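Local structure of ThermoDBP-single stranded DNA binding protein (Thermoproteus tenax, 3TEK) at residues Arg10-Glu16 and Leu27-Gly33; Ala37-Phe41 and Leu96-Phe101; Ile115-Glu121 and Lys137-Trp143. The protein binds single-stranded DNA and probably takes the place of the canonical single-stranded DNA-binding protein in the Thermoproteales. All coordinates share one frame; numbering follows the deposited sequence.

Interaction 1: residues Arg10-Glu16 and Leu27-Gly33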
loop_
_atom_site.group_PDB
_atom_site.type_symbol
_atom_site.label_atom_id
_atom_site.label_comp_id
_atom_site.label_asym_id
_atom_site.label_seq_id
_atom_site.Cartn_x
_atom_site.Cartn_y
_atom_site.Cartn_z
ATOM N N ARG A 10 -12.803 -0.694 5.651
ATOM C CA ARG A 10 -11.687 -0.688 6.663
ATOM C C ARG A 10 -10.653 0.437 6.396
ATOM O O ARG A 10 -10.938 1.627 6.604
ATOM C CB ARG A 10 -11.007 -2.065 6.721
ATOM C CG ARG A 10 -11.719 -3.092 7.601
ATOM C CD ARG A 10 -11.463 -2.841 9.091
ATOM N NE ARG A 10 -12.051 -3.881 9.946
ATOM C CZ ARG A 10 -13.299 -3.881 10.423
ATOM N NH1 ARG A 10 -14.146 -2.890 10.149
ATOM N NH2 ARG A 10 -13.710 -4.893 11.181
ATOM N N GLY A 11 -9.453 0.068 5.948
ATOM C CA GLY A 11 -8.392 1.043 5.683
ATOM C C GLY A 11 -7.391 1.100 6.842
ATOM O O GLY A 11 -7.029 2.181 7.337
ATOM N N GLU A 12 -6.930 -0.073 7.267
ATOM C CA GLU A 12 -6.176 -0.229 8.527
ATOM C C GLU A 12 -4.671 -0.258 8.237
ATOM O O GLU A 12 -4.270 -0.789 7.192
ATOM C CB GLU A 12 -6.541 -1.547 9.201
ATOM C CG GLU A 12 -5.928 -1.798 10.565
ATOM C CD GLU A 12 -6.011 -3.259 10.980
ATOM O OE1 GLU A 12 -6.236 -4.129 10.104
ATOM O OE2 GLU A 12 -5.846 -3.538 12.188
ATOM N N VAL A 13 -3.885 0.324 9.134
ATOM C CA VAL A 13 -2.446 0.299 9.034
ATOM C C VAL A 13 -1.872 -0.159 10.357
ATOM O O VAL A 13 -2.235 0.376 11.398
ATOM C CB VAL A 13 -1.866 1.691 8.714
ATOM C CG1 VAL A 13 -0.344 1.592 8.508
ATOM C CG2 VAL A 13 -2.529 2.284 7.484
ATOM N N ARG A 14 -1.010 -1.171 10.315
ATOM C CA ARG A 14 -0.256 -1.597 11.494
ATOM C C ARG A 14 1.236 -1.642 11.138
ATOM O O ARG A 14 1.577 -1.932 10.002
ATOM C CB ARG A 14 -0.710 -2.995 11.932
ATOM C CG ARG A 14 -2.187 -3.137 12.291
ATOM C CD ARG A 14 -2.582 -4.626 12.449
ATOM N NE ARG A 14 -2.733 -5.312 11.151
ATOM C CZ ARG A 14 -2.765 -6.640 10.986
ATOM N NH1 ARG A 14 -2.645 -7.479 12.022
ATOM N NH2 ARG A 14 -2.900 -7.138 9.763
ATOM N N SER A 15 2.106 -1.376 12.115
ATOM C CA SER A 15 3.543 -1.413 11.898
ATOM C C SER A 15 4.363 -1.919 13.093
ATOM O O SER A 15 3.899 -1.995 14.231
ATOM C CB SER A 15 4.035 -0.032 11.494
ATOM O OG SER A 15 3.849 0.905 12.531
ATOM N N GLU A 16 5.599 -2.284 12.809
ATOM C CA GLU A 16 6.581 -2.562 13.852
ATOM C C GLU A 16 7.979 -2.383 13.295
ATOM O O GLU A 16 8.188 -2.352 12.073
ATOM C CB GLU A 16 6.411 -3.971 14.427
ATOM C CG GLU A 16 6.577 -5.118 13.439
ATOM C CD GLU A 16 6.150 -6.438 14.054
ATOM O OE1 GLU A 16 6.892 -6.974 14.906
ATOM O OE2 GLU A 16 5.056 -6.924 13.700
ATOM N N LEU A 27 8.301 -2.561 9.210
ATOM C CA LEU A 27 7.346 -3.504 8.613
ATOM C C LEU A 27 5.943 -2.909 8.684
ATOM O O LEU A 27 5.471 -2.583 9.764
ATOM C CB LEU A 27 7.395 -4.842 9.339
ATOM C CG LEU A 27 6.450 -5.953 8.889
ATOM C CD1 LEU A 27 6.587 -6.260 7.405
ATOM C CD2 LEU A 27 6.724 -7.189 9.696
ATOM N N ILE A 28 5.291 -2.749 7.534
ATOM C CA ILE A 28 3.978 -2.149 7.498
ATOM C C ILE A 28 2.958 -3.149 6.948
ATOM O O ILE A 28 3.136 -3.719 5.870
ATOM C CB ILE A 28 3.951 -0.904 6.641
ATOM C CG1 ILE A 28 4.983 0.120 7.135
ATOM C CG2 ILE A 28 2.551 -0.294 6.626
ATOM C CD1 ILE A 28 4.972 1.363 6.333
ATOM N N ARG A 29 1.889 -3.345 7.714
ATOM C CA ARG A 29 0.754 -4.132 7.289
ATOM C C ARG A 29 -0.322 -3.148 6.892
ATOM O O ARG A 29 -0.774 -2.363 7.719
ATOM C CB ARG A 29 0.257 -5.034 8.419
ATOM C CG ARG A 29 1.275 -6.091 8.829
ATOM C CD ARG A 29 0.905 -6.840 10.097
ATOM N NE ARG A 29 2.068 -7.603 10.563
ATOM C CZ ARG A 29 2.695 -7.465 11.736
ATOM N NH1 ARG A 29 2.272 -6.605 12.660
ATOM N NH2 ARG A 29 3.751 -8.235 12.000
ATOM N N TRP A 30 -0.742 -3.206 5.632
ATOM C CA TRP A 30 -1.619 -2.193 5.078
ATOM C C TRP A 30 -2.849 -2.806 4.418
ATOM O O TRP A 30 -2.728 -3.619 3.515
ATOM C CB TRP A 30 -0.811 -1.353 4.084
ATOM C CG TRP A 30 -1.588 -0.350 3.288
ATOM C CD1 TRP A 30 -2.592 0.450 3.734
ATOM C CD2 TRP A 30 -1.413 -0.038 1.901
ATOM N NE1 TRP A 30 -3.053 1.243 2.720
ATOM C CE2 TRP A 30 -2.354 0.964 1.578
ATOM C CE3 TRP A 30 -0.571 -0.519 0.901
ATOM C CZ2 TRP A 30 -2.466 1.509 0.297
ATOM C CZ3 TRP A 30 -0.683 0.023 -0.376
ATOM C CH2 TRP A 30 -1.622 1.032 -0.662
ATOM N N ASN A 31 -4.029 -2.442 4.898
ATOM C CA ASN A 31 -5.271 -2.813 4.215
ATOM C C ASN A 31 -5.841 -1.587 3.559
ATOM O O ASN A 31 -6.020 -0.583 4.200
ATOM C CB ASN A 31 -6.307 -3.431 5.167
ATOM C CG ASN A 31 -7.547 -4.024 4.420
ATOM O OD1 ASN A 31 -7.942 -3.553 3.341
ATOM N ND2 ASN A 31 -8.156 -5.058 5.006
ATOM N N THR A 32 -6.141 -1.696 2.267
ATOM C CA THR A 32 -6.612 -0.569 1.467
ATOM C C THR A 32 -7.957 -0.063 1.918
ATOM O O THR A 32 -8.315 1.094 1.670
ATOM C CB THR A 32 -6.824 -0.986 -0.009
ATOM O OG1 THR A 32 -7.851 -1.988 -0.084
ATOM C CG2 THR A 32 -5.522 -1.524 -0.602
ATOM N N GLY A 33 -8.723 -0.961 2.524
ATOM C CA GLY A 33 -10.109 -0.721 2.789
ATOM C C GLY A 33 -10.947 -1.161 1.624
ATOM O O GLY A 33 -10.446 -1.544 0.545
HETATM O O HOH W 1 -3.542 -4.082 8.520
#
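Arg29 meets both Arg14 and Glu16 across an antiparallel pair of strands, and it illustrates how a beta hairpin sorts charge onto one of its faces. Its first side-chain carbon, CB, rests near Arg14 O. Further out, CD lies over the centre of the Arg14 guanidinium, with CZ of Arg14 3.8 Å from CD of Arg29. Because the chain is extended from CG to NE, it carries its own guanidinium past that plane and on to Glu16. There NH2 of Arg29 forms a salt bridge with OE2 of Glu16; the modelled 2.5 Å is shorter than such a bond should be, so the exact length is doubtful. NH1 adds a weak bond to the same oxygen. OE2 of Glu16 is approached from the anti side and 31° out of the carboxylate plane, and the two flat groups are turned 78° apart. Arg14 is held from another direction: its NE gives a 3.0 Å hydrogen bond to the oxygen of water 1, which lies in the guanidinium plane.

Beneath these groups the backbone pairs regularly, Arg14 N reaching Arg29 O at 2.9 Å and Asn31 N reaching Glu12 O at 2.8 Å. On the face of Val13, Ser15, Ile28 and Trp30 the chemistry turns largely apolar: CG1 of Val13 lies 3.9 Å from CG2 of Ile28, and helix 52-68 packs against this side, where Gln67 bonds Ser15 OG. The hairpin therefore separates a largely apolar, helix-covered face from one rich in arginine and glutamate, whose acids probably temper the positive charge gathered there.

Interaction 2: residues Ala37-Phe41 and Leu96-Phe101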
loop_
_atom_site.group_PDB
_atom_site.type_symbol
_atom_site.label_atom_id
_atom_site.label_comp_id
_atom_site.label_asym_id
_atom_site.label_seq_id
_atom_site.Cartn_x
_atom_site.Cartn_y
_atom_site.Cartn_z
ATOM N N ALA A 37 -11.755 -0.951 -8.208
ATOM C CA ALA A 37 -10.595 -0.750 -9.101
ATOM C C ALA A 37 -10.489 0.688 -9.602
ATOM O O ALA A 37 -9.421 1.291 -9.545
ATOM C CB ALA A 37 -10.636 -1.714 -10.291
ATOM N N GLY A 38 -11.602 1.239 -10.075
ATOM C CA GLY A 38 -11.650 2.626 -10.494
ATOM C C GLY A 38 -11.174 3.596 -9.412
ATOM O O GLY A 38 -10.419 4.531 -9.698
ATOM N N ARG A 39 -11.632 3.402 -8.178
ATOM C CA ARG A 39 -11.265 4.303 -7.073
ATOM C C ARG A 39 -9.816 4.154 -6.698
ATOM O O ARG A 39 -9.109 5.133 -6.491
ATOM C CB ARG A 39 -12.086 4.015 -5.817
ATOM C CG ARG A 39 -13.557 4.387 -5.890
ATOM C CD ARG A 39 -14.236 4.149 -4.524
ATOM N NE ARG A 39 -13.442 4.632 -3.387
ATOM C CZ ARG A 39 -13.284 5.907 -3.033
ATOM N NH1 ARG A 39 -13.863 6.892 -3.719
ATOM N NH2 ARG A 39 -12.534 6.202 -1.975
ATOM N N LEU A 40 -9.379 2.908 -6.599
ATOM C CA LEU A 40 -8.056 2.619 -6.064
ATOM C C LEU A 40 -6.954 2.832 -7.104
ATOM O O LEU A 40 -5.930 3.459 -6.806
ATOM C CB LEU A 40 -7.993 1.188 -5.525
ATOM C CG LEU A 40 -6.626 0.759 -4.967
ATOM C CD1 LEU A 40 -6.191 1.565 -3.726
ATOM C CD2 LEU A 40 -6.677 -0.758 -4.713
ATOM N N PHE A 41 -7.162 2.280 -8.294
ATOM C CA PHE A 41 -6.133 2.256 -9.340
ATOM C C PHE A 41 -6.407 3.214 -10.490
ATOM O O PHE A 41 -5.515 3.447 -11.297
ATOM C CB PHE A 41 -5.982 0.857 -9.956
ATOM C CG PHE A 41 -5.517 -0.209 -9.004
ATOM C CD1 PHE A 41 -4.330 -0.076 -8.297
ATOM C CD2 PHE A 41 -6.267 -1.374 -8.837
ATOM C CE1 PHE A 41 -3.905 -1.090 -7.427
ATOM C CE2 PHE A 41 -5.856 -2.385 -7.986
ATOM C CZ PHE A 41 -4.673 -2.243 -7.270
ATOM N N LEU A 96 1.171 -4.138 -7.809
ATOM C CA LEU A 96 -0.144 -4.461 -7.239
ATOM C C LEU A 96 -1.251 -4.426 -8.277
ATOM O O LEU A 96 -2.117 -5.286 -8.272
ATOM C CB LEU A 96 -0.529 -3.524 -6.115
ATOM C CG LEU A 96 -0.278 -4.028 -4.682
ATOM C CD1 LEU A 96 -0.375 -2.853 -3.712
ATOM C CD2 LEU A 96 -1.238 -5.171 -4.274
ATOM N N LYS A 97 -1.219 -3.414 -9.134
ATOM C CA LYS A 97 -2.200 -3.265 -10.194
ATOM C C LYS A 97 -2.119 -4.444 -11.137
ATOM O O LYS A 97 -3.149 -4.992 -11.543
ATOM C CB LYS A 97 -1.943 -1.971 -10.950
ATOM C CG LYS A 97 -2.977 -1.563 -11.959
ATOM C CD LYS A 97 -2.649 -0.153 -12.454
ATOM C CE LYS A 97 -3.401 0.238 -13.715
ATOM N NZ LYS A 97 -2.720 1.410 -14.372
ATOM N N LYS A 98 -0.894 -4.839 -11.481
ATOM C CA LYS A 98 -0.678 -5.992 -12.358
ATOM C C LYS A 98 -1.195 -7.290 -11.711
ATOM O O LYS A 98 -1.889 -8.099 -12.326
ATOM C CB LYS A 98 0.812 -6.131 -12.682
ATOM C CG LYS A 98 1.099 -7.148 -13.799
ATOM C CD LYS A 98 2.529 -7.037 -14.364
ATOM C CE LYS A 98 3.455 -8.154 -13.875
ATOM N NZ LYS A 98 4.715 -8.267 -14.699
ATOM N N TRP A 99 -0.812 -7.503 -10.470
ATOM C CA TRP A 99 -1.344 -8.615 -9.710
ATOM C C TRP A 99 -2.895 -8.626 -9.719
ATOM O O TRP A 99 -3.490 -9.688 -9.909
ATOM C CB TRP A 99 -0.812 -8.584 -8.274
ATOM C CG TRP A 99 -1.483 -9.566 -7.434
ATOM C CD1 TRP A 99 -1.221 -10.899 -7.378
ATOM C CD2 TRP A 99 -2.575 -9.324 -6.540
ATOM N NE1 TRP A 99 -2.086 -11.508 -6.495
ATOM C CE2 TRP A 99 -2.928 -10.566 -5.968
ATOM C CE3 TRP A 99 -3.283 -8.181 -6.168
ATOM C CZ2 TRP A 99 -3.967 -10.701 -5.022
ATOM C CZ3 TRP A 99 -4.298 -8.299 -5.222
ATOM C CH2 TRP A 99 -4.640 -9.555 -4.671
ATOM N N PHE A 100 -3.528 -7.464 -9.527
ATOM C CA PHE A 100 -5.001 -7.410 -9.428
ATOM C C PHE A 100 -5.653 -7.768 -10.740
ATOM O O PHE A 100 -6.545 -8.582 -10.792
ATOM C CB PHE A 100 -5.498 -6.034 -9.030
ATOM C CG PHE A 100 -6.995 -5.946 -8.962
ATOM C CD1 PHE A 100 -7.681 -6.463 -7.874
ATOM C CD2 PHE A 100 -7.713 -5.396 -10.002
ATOM C CE1 PHE A 100 -9.089 -6.392 -7.801
ATOM C CE2 PHE A 100 -9.126 -5.322 -9.964
ATOM C CZ PHE A 100 -9.817 -5.822 -8.862
ATOM N N PHE A 101 -5.189 -7.156 -11.816
ATOM C CA PHE A 101 -5.821 -7.363 -13.096
ATOM C C PHE A 101 -5.440 -8.668 -13.735
ATOM O O PHE A 101 -6.270 -9.283 -14.375
ATOM C CB PHE A 101 -5.551 -6.198 -14.033
ATOM C CG PHE A 101 -6.341 -4.990 -13.692
ATOM C CD1 PHE A 101 -7.702 -4.950 -13.960
ATOM C CD2 PHE A 101 -5.737 -3.895 -13.068
ATOM C CE1 PHE A 101 -8.458 -3.843 -13.628
ATOM C CE2 PHE A 101 -6.479 -2.771 -12.753
ATOM C CZ PHE A 101 -7.847 -2.744 -13.018
#
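A knob-into-hole joins the short helix 37-41 to the long helix 83-108, the two segments running nearly antiparallel with their axes 12.0 Å apart. Such a wide gap between axes can be bridged by a large side chain, and Phe41 is the knob: its ring enters among Leu96, Lys97, Phe100 and Phe101. With CG anti to its carbonyl carbon (chi1 -63°), the ring extends toward the long helix and presents one face to Lys97. CA of Lys97 stands 4.1 Å from the centroid of the Phe41 ring, only 19° from the ring normal, which makes a CH-pi contact; CD2 of Leu40 covers the opposite face. The aliphatic start of the Lys97 side chain continues alongside, CB lying 4.0 Å from CD1 of Phe41. At another corner of the ring, CE2 of Phe41 touches CB of Phe100 at 3.8 Å, the two ring planes being inclined at 46°. One turn earlier, the methyl of Ala37 touches two aromatic rings, CB lying 3.9 Å from CE2 of Phe100 and 4.0 Å from CZ of Phe101. The cohesion across these segments is thus apolar.

Around this joint, Phe93 of the long helix also touches Phe41, while Leu40 turns to Leu55 of helix 52-68. Leu96 and Phe100 seat the long helix on strand 116-124 through Ile118 and Phe116, and Leu40 on Phe116 brings the short helix to the same strand.

Interaction 3: residues Ile115-Glu121 and Lys137-Trp143; sequences IFMISTE and KTQLIYW
Met117 holds CG between its backbone N and carbonyl carbon (chi1 49°) and then runs extended, which brings its methyl CE across to the other segment, 3.8 Å from CH2 of Trp143 and 3.9 Å from CG2 of Ile141. Trp143, whose CG is anti to its carbonyl carbon (chi1 -86°), swings its indole back toward the start of the other strand. The six-membered ring turns its edge to the backbone, with CZ3 of Trp143 3.7 Å from CA of Phe116, while Ile115 CG2 sits over one face of the indole near its rim.

On the side of Phe116, Ile118 and Leu140, one methyl makes two contacts: CD1 of Leu140 lies 3.6 Å from CG1 of Ile118 and 3.8 Å from CD1 of Phe116, touching both side chains. Further along, the Thr120 and Thr138 side chains lie side by side; OG1 of Thr120 bonds Trp133, and OG1 of Thr138 bonds the backbone oxygen of Arg135. Glu121 and Lys137 also run side by side, touching through their carbons, while the acid's OE1 is taken by Asn134.

The frame is an antiparallel ladder. Met117 N meets Ile141 O at 2.8 Å, and Gln139 N meets Ser119 O at 2.7 Å, both bonds being close to straight.

Strand 131-142 is the outermost strand at this side of the sheet, and strand 116-124 lies inside it, bonded on its other flank to strand 23-31. Helix 83-108 covers the Ile118 and Leu140 face, with Trp99 touching Ile118, Thr138 and Leu140.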
loop_
_atom_site.group_PDB
_atom_site.type_symbol
_atom_site.label_atom_id
_atom_site.label_comp_id
_atom_site.label_asym_id
_atom_site.label_seq_id
_atom_site.Cartn_x
_atom_site.Cartn_y
_atom_site.Cartn_z
ATOM N N ILE A 115 -16.452 -4.867 -5.749
ATOM C CA ILE A 115 -15.859 -4.239 -4.577
ATOM C C ILE A 115 -14.946 -5.241 -3.900
ATOM O O ILE A 115 -15.164 -6.445 -4.012
ATOM C CB ILE A 115 -16.937 -3.755 -3.608
ATOM C CG1 ILE A 115 -17.775 -2.698 -4.290
ATOM C CG2 ILE A 115 -16.326 -3.104 -2.397
ATOM C CD1 ILE A 115 -16.977 -1.520 -4.760
ATOM N N PHE A 116 -13.923 -4.734 -3.207
ATOM C CA PHE A 116 -12.890 -5.576 -2.595
ATOM C C PHE A 116 -11.998 -4.802 -1.616
ATOM O O PHE A 116 -12.016 -3.563 -1.576
ATOM C CB PHE A 116 -11.998 -6.201 -3.678
ATOM C CG PHE A 116 -11.288 -5.199 -4.529
ATOM C CD1 PHE A 116 -10.093 -4.600 -4.093
ATOM C CD2 PHE A 116 -11.807 -4.823 -5.756
ATOM C CE1 PHE A 116 -9.442 -3.646 -4.885
ATOM C CE2 PHE A 116 -11.177 -3.861 -6.551
ATOM C CZ PHE A 116 -9.996 -3.282 -6.131
ATOM N N MET A 117 -11.167 -5.514 -0.894
ATOM C CA MET A 117 -10.068 -4.886 -0.221
ATOM C C MET A 117 -8.806 -5.722 -0.324
ATOM O O MET A 117 -8.856 -6.923 -0.382
ATOM C CB MET A 117 -10.412 -4.579 1.219
ATOM C CG MET A 117 -10.997 -5.692 1.946
ATOM S SD MET A 117 -11.652 -5.206 3.523
ATOM C CE MET A 117 -12.352 -6.728 3.994
ATOM N N ILE A 118 -7.673 -5.070 -0.379
ATOM C CA ILE A 118 -6.426 -5.774 -0.469
ATOM C C ILE A 118 -5.656 -5.549 0.803
ATOM O O ILE A 118 -5.559 -4.456 1.267
ATOM C CB ILE A 118 -5.628 -5.253 -1.631
ATOM C CG1 ILE A 118 -6.378 -5.548 -2.910
ATOM C CG2 ILE A 118 -4.266 -5.867 -1.686
ATOM C CD1 ILE A 118 -5.901 -4.811 -4.060
ATOM N N SER A 119 -5.129 -6.606 1.374
ATOM C CA SER A 119 -4.193 -6.455 2.465
ATOM C C SER A 119 -2.838 -6.954 1.972
ATOM O O SER A 119 -2.734 -8.006 1.304
ATOM C CB SER A 119 -4.606 -7.247 3.687
ATOM O OG SER A 119 -4.495 -8.624 3.406
ATOM N N THR A 120 -1.809 -6.201 2.301
ATOM C CA THR A 120 -0.460 -6.590 1.917
ATOM C C THR A 120 0.538 -6.132 2.966
ATOM O O THR A 120 0.173 -5.478 3.946
ATOM C CB THR A 120 -0.109 -6.060 0.520
ATOM O OG1 THR A 120 1.124 -6.677 0.071
ATOM C CG2 THR A 120 -0.037 -4.524 0.529
ATOM N N GLU A 121 1.781 -6.541 2.794
ATOM C CA GLU A 121 2.859 -6.147 3.691
ATOM C C GLU A 121 3.972 -5.481 2.916
ATOM O O GLU A 121 4.300 -5.907 1.809
ATOM C CB GLU A 121 3.444 -7.356 4.392
ATOM C CG GLU A 121 2.507 -8.037 5.339
ATOM C CD GLU A 121 3.247 -8.931 6.347
ATOM O OE1 GLU A 121 4.504 -9.067 6.289
ATOM O OE2 GLU A 121 2.546 -9.486 7.198
ATOM N N LYS A 137 2.694 -12.072 0.948
ATOM C CA LYS A 137 1.613 -11.806 1.917
ATOM C C LYS A 137 0.398 -11.006 1.370
ATOM O O LYS A 137 -0.436 -10.541 2.129
ATOM C CB LYS A 137 2.204 -11.114 3.146
ATOM C CG LYS A 137 3.300 -11.916 3.830
ATOM C CD LYS A 137 2.762 -13.234 4.387
ATOM C CE LYS A 137 3.515 -13.642 5.629
ATOM N NZ LYS A 137 2.714 -14.616 6.422
ATOM N N THR A 138 0.288 -10.846 0.067
ATOM C CA THR A 138 -0.800 -10.058 -0.481
ATOM C C THR A 138 -2.072 -10.895 -0.502
ATOM O O THR A 138 -2.039 -12.023 -0.968
ATOM C CB THR A 138 -0.468 -9.587 -1.900
ATOM O OG1 THR A 138 0.748 -8.829 -1.866
ATOM C CG2 THR A 138 -1.584 -8.709 -2.457
ATOM N N GLN A 139 -3.187 -10.363 -0.007
ATOM C CA GLN A 139 -4.473 -11.089 -0.068
ATOM C C GLN A 139 -5.633 -10.198 -0.419
ATOM O O GLN A 139 -5.628 -9.005 -0.134
ATOM C CB GLN A 139 -4.761 -11.778 1.255
ATOM C CG GLN A 139 -4.071 -13.139 1.361
ATOM C CD GLN A 139 -3.539 -13.396 2.727
ATOM O OE1 GLN A 139 -4.256 -13.224 3.713
ATOM N NE2 GLN A 139 -2.260 -13.800 2.811
ATOM N N LEU A 140 -6.614 -10.807 -1.070
ATOM C CA LEU A 140 -7.813 -10.130 -1.505
ATOM C C LEU A 140 -9.016 -10.697 -0.794
ATOM O O LEU A 140 -9.208 -11.926 -0.715
ATOM C CB LEU A 140 -8.019 -10.340 -2.995
ATOM C CG LEU A 140 -9.129 -9.510 -3.619
ATOM C CD1 LEU A 140 -8.601 -8.129 -3.946
ATOM C CD2 LEU A 140 -9.710 -10.229 -4.859
ATOM N N ILE A 141 -9.836 -9.804 -0.275
ATOM C CA ILE A 141 -11.175 -10.165 0.113
ATOM C C ILE A 141 -12.084 -9.415 -0.843
ATOM O O ILE A 141 -11.862 -8.231 -1.104
ATOM C CB ILE A 141 -11.485 -9.785 1.556
ATOM C CG1 ILE A 141 -10.690 -10.683 2.506
ATOM C CG2 ILE A 141 -13.011 -9.968 1.838
ATOM C CD1 ILE A 141 -11.294 -12.123 2.624
ATOM N N TYR A 142 -13.079 -10.114 -1.382
ATOM C CA TYR A 142 -13.926 -9.553 -2.445
ATOM C C TYR A 142 -15.395 -9.886 -2.192
ATOM O O TYR A 142 -15.702 -10.778 -1.423
ATOM C CB TYR A 142 -13.474 -10.054 -3.823
ATOM C CG TYR A 142 -13.610 -11.542 -4.040
ATOM C CD1 TYR A 142 -14.710 -12.070 -4.718
ATOM C CD2 TYR A 142 -12.641 -12.428 -3.580
ATOM C CE1 TYR A 142 -14.832 -13.445 -4.921
ATOM C CE2 TYR A 142 -12.758 -13.816 -3.786
ATOM C CZ TYR A 142 -13.856 -14.308 -4.455
ATOM O OH TYR A 142 -13.984 -15.656 -4.666
ATOM N N TRP A 143 -16.289 -9.146 -2.826
ATOM C CA TRP A 143 -17.721 -9.297 -2.582
ATOM C C TRP A 143 -18.377 -10.052 -3.750
ATOM O O TRP A 143 -18.124 -9.750 -4.898
ATOM C CB TRP A 143 -18.356 -7.941 -2.359
ATOM C CG TRP A 143 -18.290 -7.460 -0.905
ATOM C CD1 TRP A 143 -19.333 -7.375 -0.023
ATOM C CD2 TRP A 143 -17.135 -6.991 -0.195
ATOM N NE1 TRP A 143 -18.901 -6.888 1.194
ATOM C CE2 TRP A 143 -17.556 -6.646 1.117
ATOM C CE3 TRP A 143 -15.800 -6.812 -0.539
ATOM C CZ2 TRP A 143 -16.675 -6.158 2.088
ATOM C CZ3 TRP A 143 -14.920 -6.322 0.432
ATOM C CH2 TRP A 143 -15.373 -5.994 1.730
#

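From the N terminus, interaction 1 closes first, folding strand 13-20 against strand 23-31 across a tight turn. The chain then leads straight into helix 37-41, where interaction 2 opens; it closes a much longer and largely helical loop when helix 83-108 returns. Interaction 3 follows as a second hairpin, strands 116-124 and 131-142. The three contacts come in series, with none nested or crossed. Interactions 1 and 3 become one antiparallel sheet through their inner strands, where Trp30 N probably bonds Thr120 O and Thr32 N probably bonds Ile118 O. Interaction 2 touches interaction 3 where helix 83-108 packs on strands 116-124 and 131-142, which ties the helices to the sheet.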